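Local coordinates for protein 5-oxoprolinase subunit A (Thermus thermophilus, PDB 2DFA) that probably cleaves 5-oxoproline to L-glutamate at the expense of ATP, as subunit A of a complex with PxpB and PxpC, at residues V3-D8 against E238-A243; G64-V69 against M76-E81; R126-A131 against T147-E152. All coordinates share one frame; numbering follows the deposited sequence.

Interaction 1. Residues V3-D8 against E238-A243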
ATOM      1  N   VAL A   3     -17.119  -2.113 -35.651  1.00 47.29           N
ATOM      2  CA  VAL A   3     -15.854  -2.047 -34.935  1.00 45.08           C
ATOM      3  C   VAL A   3     -16.111  -1.671 -33.485  1.00 44.04           C
ATOM      4  O   VAL A   3     -17.103  -1.013 -33.164  1.00 44.50           O
ATOM      5  CB  VAL A   3     -14.899  -1.003 -35.568  1.00 43.07           C
ATOM      6  CG1 VAL A   3     -15.444   0.394 -35.371  1.00 43.38           C
ATOM      7  CG2 VAL A   3     -13.503  -1.122 -34.954  1.00 43.82           C
ATOM      8  N   ASP A   4     -15.214  -2.095 -32.606  1.00 42.24           N
ATOM      9  CA  ASP A   4     -15.350  -1.782 -31.198  1.00 41.02           C
ATOM     10  C   ASP A   4     -14.446  -0.608 -30.834  1.00 39.95           C
ATOM     11  O   ASP A   4     -13.317  -0.506 -31.313  1.00 40.17           O
ATOM     12  CB  ASP A   4     -14.994  -3.009 -30.349  1.00 41.05           C
ATOM     13  CG  ASP A   4     -14.934  -2.695 -28.861  1.00 43.79           C
ATOM     14  OD1 ASP A   4     -13.876  -2.221 -28.389  1.00 45.62           O
ATOM     15  OD2 ASP A   4     -15.948  -2.909 -28.169  1.00 42.10           O
ATOM     16  N   LEU A   5     -14.969   0.287 -30.008  1.00 39.82           N
ATOM     17  CA  LEU A   5     -14.222   1.440 -29.533  1.00 41.27           C
ATOM     18  C   LEU A   5     -13.999   1.192 -28.048  1.00 40.34           C
ATOM     19  O   LEU A   5     -14.962   1.062 -27.293  1.00 39.46           O
ATOM     20  CB  LEU A   5     -15.034   2.723 -29.727  1.00 42.13           C
ATOM     21  CG  LEU A   5     -14.618   3.656 -30.870  1.00 45.77           C
ATOM     22  CD1 LEU A   5     -13.309   4.344 -30.512  1.00 47.01           C
ATOM     23  CD2 LEU A   5     -14.479   2.866 -32.158  1.00 44.53           C
ATOM     24  N   ASN A   6     -12.738   1.118 -27.626  1.00 40.12           N
ATOM     25  CA  ASN A   6     -12.449   0.870 -26.222  1.00 39.29           C
ATOM     26  C   ASN A   6     -11.620   1.978 -25.582  1.00 37.77           C
ATOM     27  O   ASN A   6     -10.845   2.667 -26.248  1.00 38.27           O
ATOM     28  CB  ASN A   6     -11.735  -0.479 -26.056  1.00 40.79           C
ATOM     29  CG  ASN A   6     -10.229  -0.381 -26.242  1.00 42.79           C
ATOM     30  OD1 ASN A   6      -9.509   0.083 -25.355  1.00 41.00           O
ATOM     31  ND2 ASN A   6      -9.748  -0.815 -27.403  1.00 45.14           N
ATOM     32  N   ALA A   7     -11.808   2.154 -24.281  1.00 36.45           N
ATOM     33  CA  ALA A   7     -11.073   3.164 -23.536  1.00 36.04           C
ATOM     34  C   ALA A   7     -10.875   2.667 -22.110  1.00 35.69           C
ATOM     35  O   ALA A   7     -11.680   1.884 -21.596  1.00 33.02           O
ATOM     36  CB  ALA A   7     -11.843   4.475 -23.527  1.00 34.37           C
ATOM     37  N   ASP A   8      -9.796   3.110 -21.475  1.00 36.49           N
ATOM     38  CA  ASP A   8      -9.537   2.709 -20.103  1.00 39.63           C
ATOM     39  C   ASP A   8     -10.481   3.510 -19.228  1.00 38.99           C
ATOM     40  O   ASP A   8     -10.886   4.620 -19.596  1.00 39.26           O
ATOM     41  CB  ASP A   8      -8.085   3.007 -19.708  1.00 43.37           C
ATOM     42  CG  ASP A   8      -7.083   2.363 -20.641  1.00 46.40           C
ATOM     43  OD1 ASP A   8      -7.331   1.226 -21.102  1.00 46.39           O
ATOM     44  OD2 ASP A   8      -6.035   2.991 -20.904  1.00 52.56           O
ATOM     45  N   GLU A 238     -18.363   9.710 -34.058  1.00 62.42           N
ATOM     46  CA  GLU A 238     -19.217  10.391 -35.025  1.00 65.17           C
ATOM     47  C   GLU A 238     -18.783  10.120 -36.462  1.00 65.32           C
ATOM     48  O   GLU A 238     -19.614   9.854 -37.331  1.00 66.02           O
ATOM     49  CB  GLU A 238     -19.230  11.897 -34.743  1.00 65.88           C
ATOM     50  CG  GLU A 238     -19.858  12.249 -33.398  1.00 69.46           C
ATOM     51  CD  GLU A 238     -19.951  13.743 -33.151  1.00 70.90           C
ATOM     52  OE1 GLU A 238     -18.896  14.410 -33.081  1.00 72.02           O
ATOM     53  OE2 GLU A 238     -21.085  14.251 -33.026  1.00 72.26           O
ATOM     54  N   ALA A 239     -17.479  10.181 -36.711  1.00 64.98           N
ATOM     55  CA  ALA A 239     -16.958   9.931 -38.046  1.00 64.74           C
ATOM     56  C   ALA A 239     -17.342   8.525 -38.491  1.00 64.79           C
ATOM     57  O   ALA A 239     -17.673   8.299 -39.653  1.00 64.50           O
ATOM     58  CB  ALA A 239     -15.443  10.088 -38.053  1.00 65.53           C
ATOM     59  N   LEU A 240     -17.307   7.584 -37.553  1.00 64.41           N
ATOM     60  CA  LEU A 240     -17.646   6.198 -37.847  1.00 64.87           C
ATOM     61  C   LEU A 240     -19.139   5.999 -38.095  1.00 65.45           C
ATOM     62  O   LEU A 240     -19.531   5.289 -39.022  1.00 64.40           O
ATOM     63  CB  LEU A 240     -17.191   5.289 -36.700  1.00 64.66           C
ATOM     64  CG  LEU A 240     -15.682   5.181 -36.458  1.00 64.55           C
ATOM     65  CD1 LEU A 240     -15.414   4.286 -35.255  1.00 63.80           C
ATOM     66  CD2 LEU A 240     -15.004   4.617 -37.698  1.00 63.51           C
ATOM     67  N   GLU A 241     -19.969   6.626 -37.268  1.00 66.68           N
ATOM     68  CA  GLU A 241     -21.415   6.497 -37.410  1.00 68.14           C
ATOM     69  C   GLU A 241     -21.939   7.256 -38.624  1.00 68.27           C
ATOM     70  O   GLU A 241     -22.831   6.778 -39.324  1.00 68.07           O
ATOM     71  CB  GLU A 241     -22.118   6.982 -36.140  1.00 69.48           C
ATOM     72  CG  GLU A 241     -21.750   6.184 -34.901  1.00 70.57           C
ATOM     73  CD  GLU A 241     -22.556   6.585 -33.685  1.00 71.47           C
ATOM     74  OE1 GLU A 241     -22.541   7.781 -33.325  1.00 71.72           O
ATOM     75  OE2 GLU A 241     -23.201   5.699 -33.086  1.00 72.37           O
ATOM     76  N   GLN A 242     -21.387   8.439 -38.874  1.00 68.66           N
ATOM     77  CA  GLN A 242     -21.806   9.229 -40.025  1.00 68.88           C
ATOM     78  C   GLN A 242     -21.346   8.519 -41.292  1.00 68.23           C
ATOM     79  O   GLN A 242     -21.801   8.828 -42.393  1.00 68.38           O
ATOM     80  CB  GLN A 242     -21.200  10.634 -39.967  1.00 70.60           C
ATOM     81  CG  GLN A 242     -21.887  11.567 -38.982  1.00 73.71           C
ATOM     82  CD  GLN A 242     -21.297  12.966 -38.997  1.00 76.03           C
ATOM     83  OE1 GLN A 242     -21.897  13.902 -39.528  1.00 77.58           O
ATOM     84  NE2 GLN A 242     -20.113  13.114 -38.412  1.00 77.09           N
ATOM     85  N   ALA A 243     -20.441   7.558 -41.121  1.00 66.66           N
ATOM     86  CA  ALA A 243     -19.909   6.790 -42.238  1.00 65.20           C
ATOM     87  C   ALA A 243     -20.678   5.487 -42.414  1.00 63.62           C
ATOM     88  O   ALA A 243     -20.454   4.749 -43.370  1.00 63.61           O
ATOM     89  CB  ALA A 243     -18.431   6.497 -42.010  1.00 65.04           C
TER

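Interaction 2. Residues G64-V69 against M76-E81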
ATOM      1  N   GLY A  64      -2.726  -4.630 -14.102  1.00 28.96           N
ATOM      2  CA  GLY A  64      -1.436  -3.975 -14.199  1.00 27.34           C
ATOM      3  C   GLY A  64      -0.455  -4.408 -13.122  1.00 29.17           C
ATOM      4  O   GLY A  64      -0.761  -5.266 -12.289  1.00 27.58           O
ATOM      5  N   PHE A  65       0.736  -3.820 -13.157  1.00 29.23           N
ATOM      6  CA  PHE A  65       1.772  -4.107 -12.169  1.00 29.19           C
ATOM      7  C   PHE A  65       1.343  -3.565 -10.806  1.00 28.93           C
ATOM      8  O   PHE A  65       0.537  -2.630 -10.715  1.00 28.30           O
ATOM      9  CB  PHE A  65       3.091  -3.415 -12.546  1.00 30.89           C
ATOM     10  CG  PHE A  65       3.902  -4.136 -13.589  1.00 32.68           C
ATOM     11  CD1 PHE A  65       4.125  -5.507 -13.501  1.00 32.21           C
ATOM     12  CD2 PHE A  65       4.511  -3.426 -14.622  1.00 32.88           C
ATOM     13  CE1 PHE A  65       4.946  -6.159 -14.427  1.00 32.96           C
ATOM     14  CE2 PHE A  65       5.332  -4.065 -15.550  1.00 32.48           C
ATOM     15  CZ  PHE A  65       5.552  -5.433 -15.453  1.00 33.70           C
ATOM     16  N   PRO A  66       1.876  -4.147  -9.719  1.00 29.54           N
ATOM     17  CA  PRO A  66       1.526  -3.672  -8.383  1.00 29.86           C
ATOM     18  C   PRO A  66       2.383  -2.435  -8.093  1.00 30.61           C
ATOM     19  O   PRO A  66       3.391  -2.512  -7.380  1.00 29.92           O
ATOM     20  CB  PRO A  66       1.886  -4.861  -7.495  1.00 31.39           C
ATOM     21  CG  PRO A  66       3.091  -5.421  -8.194  1.00 30.74           C
ATOM     22  CD  PRO A  66       2.664  -5.393  -9.647  1.00 30.06           C
ATOM     23  N   ASP A  67       1.978  -1.300  -8.659  1.00 29.51           N
ATOM     24  CA  ASP A  67       2.707  -0.035  -8.498  1.00 28.92           C
ATOM     25  C   ASP A  67       1.707   1.120  -8.575  1.00 28.48           C
ATOM     26  O   ASP A  67       1.573   1.783  -9.604  1.00 30.36           O
ATOM     27  CB  ASP A  67       3.764   0.079  -9.609  1.00 28.59           C
ATOM     28  CG  ASP A  67       4.596   1.357  -9.522  1.00 30.04           C
ATOM     29  OD1 ASP A  67       4.622   2.008  -8.457  1.00 29.29           O
ATOM     30  OD2 ASP A  67       5.237   1.698 -10.538  1.00 29.68           O
ATOM     31  N   LEU A  68       0.999   1.349  -7.477  1.00 29.97           N
ATOM     32  CA  LEU A  68      -0.010   2.402  -7.427  1.00 30.80           C
ATOM     33  C   LEU A  68       0.568   3.798  -7.640  1.00 31.54           C
ATOM     34  O   LEU A  68       0.091   4.551  -8.492  1.00 31.42           O
ATOM     35  CB  LEU A  68      -0.749   2.361  -6.089  1.00 33.24           C
ATOM     36  CG  LEU A  68      -1.894   3.366  -5.916  1.00 34.41           C
ATOM     37  CD1 LEU A  68      -2.938   3.153  -7.009  1.00 33.71           C
ATOM     38  CD2 LEU A  68      -2.516   3.191  -4.538  1.00 34.66           C
ATOM     39  N   VAL A  69       1.594   4.145  -6.867  1.00 30.15           N
ATOM     40  CA  VAL A  69       2.184   5.469  -6.991  1.00 32.20           C
ATOM     41  C   VAL A  69       2.693   5.710  -8.404  1.00 31.95           C
ATOM     42  O   VAL A  69       2.650   6.839  -8.897  1.00 33.05           O
ATOM     43  CB  VAL A  69       3.330   5.685  -5.948  1.00 33.69           C
ATOM     44  CG1 VAL A  69       4.529   4.806  -6.272  1.00 32.62           C
ATOM     45  CG2 VAL A  69       3.729   7.153  -5.910  1.00 36.35           C
ATOM     46  N   MET A  76       8.599  -3.422 -14.121  1.00 34.63           N
ATOM     47  CA  MET A  76       8.907  -4.122 -12.870  1.00 34.53           C
ATOM     48  C   MET A  76       9.352  -5.544 -13.197  1.00 35.42           C
ATOM     49  O   MET A  76       8.705  -6.244 -13.978  1.00 35.28           O
ATOM     50  CB  MET A  76       7.682  -4.183 -11.945  1.00 33.87           C
ATOM     51  CG  MET A  76       7.279  -2.860 -11.318  1.00 31.19           C
ATOM     52  SD  MET A  76       5.997  -3.043 -10.075  1.00 32.74           S
ATOM     53  CE  MET A  76       6.934  -3.795  -8.705  1.00 34.72           C
ATOM     54  N   ALA A  77      10.448  -5.975 -12.586  1.00 36.38           N
ATOM     55  CA  ALA A  77      10.980  -7.311 -12.836  1.00 35.78           C
ATOM     56  C   ALA A  77      10.189  -8.438 -12.169  1.00 35.91           C
ATOM     57  O   ALA A  77      10.720  -9.156 -11.322  1.00 33.90           O
ATOM     58  CB  ALA A  77      12.441  -7.369 -12.398  1.00 36.05           C
ATOM     59  N   LEU A  78       8.921  -8.597 -12.548  1.00 35.12           N
ATOM     60  CA  LEU A  78       8.098  -9.665 -11.987  1.00 34.28           C
ATOM     61  C   LEU A  78       8.428 -10.991 -12.667  1.00 33.46           C
ATOM     62  O   LEU A  78       8.652 -11.036 -13.876  1.00 33.17           O
ATOM     63  CB  LEU A  78       6.603  -9.379 -12.190  1.00 33.66           C
ATOM     64  CG  LEU A  78       5.782  -8.762 -11.053  1.00 32.13           C
ATOM     65  CD1 LEU A  78       6.324  -7.381 -10.702  1.00 34.13           C
ATOM     66  CD2 LEU A  78       4.320  -8.662 -11.493  1.00 32.26           C
ATOM     67  N   SER A  79       8.459 -12.067 -11.889  1.00 33.96           N
ATOM     68  CA  SER A  79       8.725 -13.387 -12.451  1.00 32.79           C
ATOM     69  C   SER A  79       7.432 -13.802 -13.145  1.00 33.22           C
ATOM     70  O   SER A  79       6.369 -13.263 -12.846  1.00 31.62           O
ATOM     71  CB  SER A  79       9.036 -14.396 -11.344  1.00 33.49           C
ATOM     72  OG  SER A  79       7.912 -14.579 -10.501  1.00 32.07           O
ATOM     73  N   PRO A  80       7.502 -14.758 -14.082  1.00 34.08           N
ATOM     74  CA  PRO A  80       6.253 -15.151 -14.738  1.00 33.49           C
ATOM     75  C   PRO A  80       5.222 -15.656 -13.729  1.00 33.16           C
ATOM     76  O   PRO A  80       4.015 -15.437 -13.897  1.00 30.74           O
ATOM     77  CB  PRO A  80       6.702 -16.220 -15.748  1.00 35.83           C
ATOM     78  CG  PRO A  80       8.046 -16.686 -15.241  1.00 36.24           C
ATOM     79  CD  PRO A  80       8.665 -15.420 -14.701  1.00 34.80           C
ATOM     80  N   GLU A  81       5.700 -16.310 -12.672  1.00 31.14           N
ATOM     81  CA  GLU A  81       4.815 -16.827 -11.629  1.00 31.66           C
ATOM     82  C   GLU A  81       4.059 -15.666 -10.977  1.00 30.32           C
ATOM     83  O   GLU A  81       2.861 -15.751 -10.715  1.00 29.40           O
ATOM     84  CB  GLU A  81       5.620 -17.558 -10.543  1.00 36.63           C
ATOM     85  CG  GLU A  81       6.288 -18.879 -10.956  1.00 41.39           C
ATOM     86  CD  GLU A  81       7.449 -18.714 -11.931  1.00 44.24           C
ATOM     87  OE1 GLU A  81       8.148 -17.680 -11.888  1.00 43.48           O
ATOM     88  OE2 GLU A  81       7.674 -19.641 -12.737  1.00 50.14           O
TER

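Interaction 3. Residues R126-A131 against T147-E152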
ATOM      1  N   ARG A 126       3.128 -15.098 -21.930  1.00 32.20           N
ATOM      2  CA  ARG A 126       2.589 -16.425 -21.652  1.00 32.15           C
ATOM      3  C   ARG A 126       1.882 -16.473 -20.299  1.00 29.78           C
ATOM      4  O   ARG A 126       0.808 -17.065 -20.179  1.00 30.99           O
ATOM      5  CB  ARG A 126       3.710 -17.471 -21.683  1.00 33.53           C
ATOM      6  CG  ARG A 126       3.290 -18.852 -21.196  1.00 35.65           C
ATOM      7  CD  ARG A 126       4.442 -19.857 -21.281  1.00 37.30           C
ATOM      8  NE  ARG A 126       4.112 -21.122 -20.626  1.00 38.64           N
ATOM      9  CZ  ARG A 126       4.204 -21.347 -19.316  1.00 39.27           C
ATOM     10  NH1 ARG A 126       4.625 -20.390 -18.496  1.00 39.81           N
ATOM     11  NH2 ARG A 126       3.870 -22.533 -18.822  1.00 40.67           N
ATOM     12  N   ALA A 127       2.483 -15.854 -19.281  1.00 29.19           N
ATOM     13  CA  ALA A 127       1.891 -15.835 -17.944  1.00 26.88           C
ATOM     14  C   ALA A 127       0.521 -15.162 -17.950  1.00 27.05           C
ATOM     15  O   ALA A 127      -0.410 -15.632 -17.306  1.00 26.72           O
ATOM     16  CB  ALA A 127       2.823 -15.119 -16.954  1.00 26.58           C
ATOM     17  N   ILE A 128       0.400 -14.058 -18.678  1.00 26.98           N
ATOM     18  CA  ILE A 128      -0.871 -13.352 -18.754  1.00 27.99           C
ATOM     19  C   ILE A 128      -1.901 -14.247 -19.434  1.00 29.05           C
ATOM     20  O   ILE A 128      -3.025 -14.420 -18.948  1.00 27.15           O
ATOM     21  CB  ILE A 128      -0.735 -12.052 -19.570  1.00 28.04           C
ATOM     22  CG1 ILE A 128       0.187 -11.075 -18.839  1.00 27.20           C
ATOM     23  CG2 ILE A 128      -2.123 -11.432 -19.796  1.00 30.03           C
ATOM     24  CD1 ILE A 128       0.483  -9.811 -19.620  1.00 27.41           C
ATOM     25  N   ALA A 129      -1.501 -14.820 -20.564  1.00 29.31           N
ATOM     26  CA  ALA A 129      -2.370 -15.697 -21.331  1.00 29.47           C
ATOM     27  C   ALA A 129      -2.871 -16.876 -20.500  1.00 30.19           C
ATOM     28  O   ALA A 129      -4.061 -17.187 -20.519  1.00 30.58           O
ATOM     29  CB  ALA A 129      -1.630 -16.194 -22.572  1.00 28.42           C
ATOM     30  N   LEU A 130      -1.975 -17.533 -19.766  1.00 29.79           N
ATOM     31  CA  LEU A 130      -2.382 -18.670 -18.946  1.00 30.14           C
ATOM     32  C   LEU A 130      -3.300 -18.277 -17.793  1.00 29.90           C
ATOM     33  O   LEU A 130      -4.211 -19.024 -17.443  1.00 29.34           O
ATOM     34  CB  LEU A 130      -1.153 -19.421 -18.422  1.00 31.34           C
ATOM     35  CG  LEU A 130      -0.360 -20.118 -19.541  1.00 35.46           C
ATOM     36  CD1 LEU A 130       0.789 -20.927 -18.943  1.00 35.92           C
ATOM     37  CD2 LEU A 130      -1.296 -21.027 -20.347  1.00 35.78           C
ATOM     38  N   ALA A 131      -3.070 -17.107 -17.203  1.00 29.90           N
ATOM     39  CA  ALA A 131      -3.924 -16.634 -16.112  1.00 29.41           C
ATOM     40  C   ALA A 131      -5.337 -16.450 -16.645  1.00 29.36           C
ATOM     41  O   ALA A 131      -6.307 -16.903 -16.034  1.00 29.28           O
ATOM     42  CB  ALA A 131      -3.403 -15.301 -15.556  1.00 30.30           C
ATOM     43  N   THR A 147       3.095  -8.934 -32.446  1.00 45.18           N
ATOM     44  CA  THR A 147       3.982  -9.015 -31.288  1.00 44.42           C
ATOM     45  C   THR A 147       4.077 -10.434 -30.728  1.00 42.42           C
ATOM     46  O   THR A 147       3.257 -11.293 -31.049  1.00 41.10           O
ATOM     47  CB  THR A 147       3.494  -8.083 -30.149  1.00 42.79           C
ATOM     48  OG1 THR A 147       2.218  -8.531 -29.681  1.00 43.09           O
ATOM     49  CG2 THR A 147       3.359  -6.654 -30.649  1.00 42.53           C
ATOM     50  N   VAL A 148       5.084 -10.672 -29.891  1.00 41.40           N
ATOM     51  CA  VAL A 148       5.260 -11.979 -29.270  1.00 41.11           C
ATOM     52  C   VAL A 148       4.079 -12.190 -28.332  1.00 40.07           C
ATOM     53  O   VAL A 148       3.758 -13.311 -27.937  1.00 40.53           O
ATOM     54  CB  VAL A 148       6.583 -12.058 -28.462  1.00 41.07           C
ATOM     55  CG1 VAL A 148       7.773 -11.849 -29.388  1.00 41.36           C
ATOM     56  CG2 VAL A 148       6.584 -11.024 -27.351  1.00 40.64           C
ATOM     57  N   TYR A 149       3.430 -11.086 -27.985  1.00 39.25           N
ATOM     58  CA  TYR A 149       2.269 -11.111 -27.113  1.00 38.48           C
ATOM     59  C   TYR A 149       1.101 -11.780 -27.857  1.00 38.52           C
ATOM     60  O   TYR A 149       0.408 -12.639 -27.310  1.00 37.39           O
ATOM     61  CB  TYR A 149       1.934  -9.671 -26.702  1.00 40.45           C
ATOM     62  CG  TYR A 149       0.703  -9.517 -25.851  1.00 41.47           C
ATOM     63  CD1 TYR A 149       0.357 -10.479 -24.906  1.00 41.80           C
ATOM     64  CD2 TYR A 149      -0.118  -8.399 -25.989  1.00 44.03           C
ATOM     65  CE1 TYR A 149      -0.780 -10.333 -24.117  1.00 44.67           C
ATOM     66  CE2 TYR A 149      -1.255  -8.243 -25.207  1.00 45.92           C
ATOM     67  CZ  TYR A 149      -1.581  -9.214 -24.276  1.00 44.95           C
ATOM     68  OH  TYR A 149      -2.719  -9.073 -23.520  1.00 49.58           O
ATOM     69  N   GLU A 150       0.888 -11.397 -29.111  1.00 37.11           N
ATOM     70  CA  GLU A 150      -0.177 -12.009 -29.900  1.00 36.40           C
ATOM     71  C   GLU A 150       0.156 -13.492 -30.068  1.00 36.06           C
ATOM     72  O   GLU A 150      -0.715 -14.357 -29.975  1.00 36.13           O
ATOM     73  CB  GLU A 150      -0.272 -11.361 -31.283  1.00 39.15           C
ATOM     74  CG  GLU A 150      -1.483 -11.828 -32.081  1.00 42.67           C
ATOM     75  CD  GLU A 150      -1.397 -11.493 -33.562  1.00 47.02           C
ATOM     76  OE1 GLU A 150      -0.836 -10.436 -33.909  1.00 48.90           O
ATOM     77  OE2 GLU A 150      -1.912 -12.286 -34.378  1.00 48.20           O
ATOM     78  N   GLU A 151       1.434 -13.772 -30.304  1.00 37.23           N
ATOM     79  CA  GLU A 151       1.907 -15.140 -30.494  1.00 39.42           C
ATOM     80  C   GLU A 151       1.633 -16.062 -29.315  1.00 38.55           C
ATOM     81  O   GLU A 151       1.069 -17.150 -29.481  1.00 38.20           O
ATOM     82  CB  GLU A 151       3.408 -15.145 -30.773  1.00 41.83           C
ATOM     83  CG  GLU A 151       3.809 -14.601 -32.129  1.00 46.49           C
ATOM     84  CD  GLU A 151       5.312 -14.659 -32.343  1.00 49.78           C
ATOM     85  OE1 GLU A 151       5.909 -15.732 -32.088  1.00 50.71           O
ATOM     86  OE2 GLU A 151       5.896 -13.640 -32.771  1.00 51.31           O
ATOM     87  N   GLU A 152       2.040 -15.641 -28.122  1.00 37.32           N
ATOM     88  CA  GLU A 152       1.834 -16.471 -26.939  1.00 35.70           C
ATOM     89  C   GLU A 152       0.355 -16.654 -26.631  1.00 35.09           C
ATOM     90  O   GLU A 152      -0.063 -17.717 -26.173  1.00 34.30           O
ATOM     91  CB  GLU A 152       2.559 -15.870 -25.732  1.00 34.90           C
ATOM     92  CG  GLU A 152       4.075 -15.859 -25.874  1.00 35.52           C
ATOM     93  CD  GLU A 152       4.648 -17.237 -26.170  1.00 35.64           C
ATOM     94  OE1 GLU A 152       4.190 -18.221 -25.556  1.00 38.02           O
ATOM     95  OE2 GLU A 152       5.569 -17.338 -27.006  1.00 38.14           O
TER

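Interaction 1. Residues V3-D8 against E238-A243
L240 holds CG anti to its own carbonyl carbon (chi1 -65°), with an extended second torsion (chi2 178°) that sends CD1 off the helix toward V3 and L5. V3 answers with CG1, which its first torsion (67°) lodges between the backbone N and the carbonyl carbon. The contact is helix-on-sheet packing in the parallel alpha/beta fold of the LamB/YcsF family: helix 229-241, close to the C-terminal end of the chain, lies against strand 2-9, the first strand. The interface is small and wholly apolar, with no hydrogen bond across it. Alternation along the strand separates its two surfaces, V3 and L5 pointing their CB atoms at the helix while D4 points away from it. The carboxylate of D4 is bonded to T219 and to the hydroxyls of S29 and S30, and N6 is bonded to T219, N32, K109 and E163, so polar groups are satisfied on one side of the strand and aliphatic ones are packed on the other. V247 and L197 extend the apolar layer around L240, bringing in strand 246-247 and helix 189-201. The side chain of V3 crosses that of L240 at about a right angle and meets it through CG1, 3.9 Å from L240 CD1. L5 approaches more closely, its CD2 methyl resting 3.5 Å from the same CD1 of L240.

Interaction 2. Residues G64-V69 against M76-E81
F65 and M76 bring the backbones of the two segments nearest, their CA atoms 7.2 Å apart. Each segment bends through an inverse gamma turn. The one centred on P66 is closed by a weak bond of 2.8 Å from D67 N to F65 O, the one centred on A77 by L78 N to M76 O, also 2.8 Å. M76 CB sits squarely over one face of the F65 ring, 4.0 Å from its centroid and 5° off the normal, a CH-pi contact. Farther along the same side chain, SD makes an oblique Met-aromatic contact, 4.9 Å from the F65 centroid and 38° off its normal. SD is the atom of M76 nearest the carbonyl oxygen of P66; the bend at chi3 (73°) turns the terminal methyl aside, a little farther from that oxygen. L78 meets the ring at its edge, CD2 lying 3.7 Å from F65 CD1 near the ring plane. These contacts join two parts of the beta-to-alpha connection that leads from strand 58-62 to helix 80-100; S79 is the N-cap of that helix. The P66 ring turns its CD toward L78, 4.1 Å from L78 CD2. D67 contributes its CB, 3.9 Å from M76 SD, while its carboxylate forms a salt bridge with R74 of the same chain. A second subunit packs here too, its R74 on P66 and L78 and its M76 on D67.

Interaction 3. Residues R126-A131 against T147-E152
E152 lays its CB against the backbone of R126, 3.9 Å from R126 N, where two helices of the alpha/beta fold pack side by side. Helix 122-135 and helix 148-155 flank strand 141-143 in sequence. Their short segments run in broadly the same direction, inclined by 38°, with axes 9.4 Å apart at closest approach. The glutamate chain bends at chi2 and carries OE1 to 4.0 Å from R126 CB. This is a contact with the aliphatic part of the arginine: R126 NE stays 5.7 Å from E152 OE1, too far for a salt bridge. Beside this pair, A129 points its methyl at the other helix, CB lying 4.2 Å from E152 O. I128 CG2 comes within a loose 4.4 Å of Y149 OH, both side chains also packing on A118 of helix 112-120. OE2 of E152 is held in salt bridges by R122 and K155, which probably favours its charged form. With its CG turned opposite the backbone N (chi1 171°) and the chain extended as far as NE, R126 leads its guanidinium away from E152, and L130 CD1 covers one face of that group. T147 caps the start of helix 148-155: its OG1, also bonded to L144 O, accepts from E150 N at 3.2 Å with an N-H...O angle of 153°.

In the fold
From the N terminus, strand 2-9 opens the long loop of interaction 1, which closes only when helix 229-241 returns to it near the C-terminal end. Interactions 2 and 3 are nested within that loop and follow one another in series. Interaction 2 closes a short loop between strand 58-62 and helix 80-100; interaction 3 then joins helix 122-135 to helix 148-155, with strand 141-143 between them in the chain. Interactions 2 and 3 touch where P80 O packs on A127 CB at 3.3 Å, joining the start of helix 80-100 to helix 122-135. Interaction 1 lies on the opposite side of the chain's centre, its centre about 32 Å from that of interaction 2.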